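Local coordinates for cell division protein SepF (Methanobrevibacter smithii, PDB 7AL1), which probably tethers the division protein FtsZ to the cell membrane during archaeal cell division, this piece being its C-terminal SepF domain, at residues E59-K62 / Q63-N67. Numbering follows the deposited sequence.
Sequences EKIK and QMRSN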
loop_
_atom_site.group_PDB
_atom_site.type_symbol
_atom_site.label_atom_id
_atom_site.label_comp_id
_atom_site.label_asym_id
_atom_site.label_seq_id
_atom_site.Cartn_x
_atom_site.Cartn_y
_atom_site.Cartn_z
ATOM N N GLU A 59 17.915 5.310 6.522
ATOM C CA GLU A 59 18.193 6.516 7.300
ATOM C C GLU A 59 17.253 7.645 6.910
ATOM O O GLU A 59 16.817 8.420 7.770
ATOM C CB GLU A 59 19.649 6.934 7.124
ATOM C CG GLU A 59 20.635 5.978 7.791
ATOM C CD GLU A 59 22.067 6.196 7.339
ATOM O OE1 GLU A 59 22.304 7.119 6.533
ATOM O OE2 GLU A 59 22.954 5.440 7.792
ATOM N N LYS A 60 16.915 7.763 5.620
ATOM C CA LYS A 60 15.990 8.811 5.200
ATOM C C LYS A 60 14.582 8.523 5.706
ATOM O O LYS A 60 13.841 9.449 6.061
ATOM C CB LYS A 60 15.998 8.952 3.676
ATOM C CG LYS A 60 17.354 9.315 3.087
ATOM C CD LYS A 60 17.680 10.794 3.156
ATOM C CE LYS A 60 18.970 11.090 2.394
ATOM N NZ LYS A 60 18.958 12.396 1.680
ATOM N N ILE A 61 14.183 7.249 5.739
ATOM C CA ILE A 61 12.882 6.914 6.311
ATOM C C ILE A 61 12.850 7.294 7.789
ATOM O O ILE A 61 11.865 7.868 8.273
ATOM C CB ILE A 61 12.554 5.432 6.052
ATOM C CG1 ILE A 61 12.314 5.213 4.551
ATOM C CG2 ILE A 61 11.352 4.983 6.851
ATOM C CD1 ILE A 61 12.350 3.760 4.114
ATOM N N LYS A 62 13.937 7.006 8.510
ATOM C CA LYS A 62 14.038 7.390 9.913
ATOM C C LYS A 62 13.854 8.889 10.083
ATOM O O LYS A 62 13.101 9.341 10.957
ATOM C CB LYS A 62 15.415 6.965 10.410
ATOM C CG LYS A 62 15.696 7.258 11.847
ATOM C CD LYS A 62 17.176 6.998 12.160
ATOM C CE LYS A 62 17.638 5.623 11.712
ATOM N NZ LYS A 62 16.728 4.519 12.136
ATOM N N GLN A 63 14.515 9.673 9.233
ATOM C CA GLN A 63 14.413 11.126 9.309
ATOM C C GLN A 63 12.988 11.600 9.027
ATOM O O GLN A 63 12.479 12.524 9.682
ATOM C CB GLN A 63 15.436 11.747 8.355
ATOM C CG GLN A 63 15.571 13.275 8.432
ATOM C CD GLN A 63 16.798 13.808 7.689
ATOM O OE1 GLN A 63 17.581 14.587 8.236
ATOM N NE2 GLN A 63 16.967 13.384 6.437
ATOM N N MET A 64 12.305 10.978 8.063
ATOM C CA MET A 64 10.948 11.425 7.779
ATOM C C MET A 64 10.020 11.149 8.954
ATOM O O MET A 64 9.145 11.963 9.264
ATOM C CB MET A 64 10.392 10.757 6.525
ATOM C CG MET A 64 11.018 11.248 5.222
ATOM S SD MET A 64 10.176 10.704 3.717
ATOM C CE MET A 64 10.711 9.034 3.784
ATOM N N ARG A 65 10.189 10.004 9.616
ATOM C CA ARG A 65 9.374 9.682 10.776
ATOM C C ARG A 65 9.679 10.630 11.931
ATOM O O ARG A 65 8.773 11.211 12.541
ATOM C CB ARG A 65 9.618 8.236 11.202
ATOM C CG ARG A 65 9.134 7.208 10.232
ATOM C CD ARG A 65 9.415 5.816 10.753
ATOM N NE ARG A 65 8.484 5.408 11.799
ATOM C CZ ARG A 65 8.525 4.224 12.411
ATOM N NH1 ARG A 65 9.460 3.352 12.097
ATOM N NH2 ARG A 65 7.634 3.940 13.352
ATOM N N SER A 66 10.962 10.837 12.214
ATOM C CA SER A 66 11.364 11.551 13.422
ATOM C C SER A 66 11.110 13.043 13.301
ATOM O O SER A 66 10.711 13.686 14.275
ATOM C CB SER A 66 12.851 11.320 13.672
ATOM O OG SER A 66 13.164 9.934 13.716
ATOM N N ASN A 67 11.378 13.614 12.124
ATOM C CA ASN A 67 11.392 15.065 11.973
ATOM C C ASN A 67 10.230 15.639 11.187
ATOM O O ASN A 67 9.996 16.846 11.254
ATOM C CB ASN A 67 12.704 15.493 11.303
ATOM C CG ASN A 67 13.897 15.243 12.175
ATOM O OD1 ASN A 67 13.747 14.927 13.352
ATOM N ND2 ASN A 67 15.089 15.366 11.613
#
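K62 and S66 meet one turn apart near the C-terminal end of helix 51-68, where the carbonyl oxygen K62 O takes the regular helix bond from S66 N at 2.9 Å, and the hydroxyl oxygen S66 OG also lies 2.8 Å from it. In the modelled conformer S66 OG lies beside its own backbone N, opposite the carbonyl carbon (chi1 -54°), which turns it back toward K62 O. Three more alpha-helical bonds, from the N-H of residue i+4 to the C=O of residue i, precede it: Q63 N to E59 O, M64 N to K60 O and R65 N to I61 O. R65 CG rests in van der Waals contact with that last acceptor, 3.4 Å from I61 O.

Apolar contact forms on the inner side: the bent end of M64 brings CE to 4.2 Å from I61 CG1, and both side chains reach I86 of strand 81-87. M64 also touches V32 and L33 of helix 22-33.

A polar link runs to the same helix, K60 NZ being hydrogen-bonded to N26 OD1.

The pattern is that of an amphipathic helix: I61 packs on the sheet and M64 between the sheet and helix 22-33, while E59, K62, Q63 and S66 form an exposed polar side.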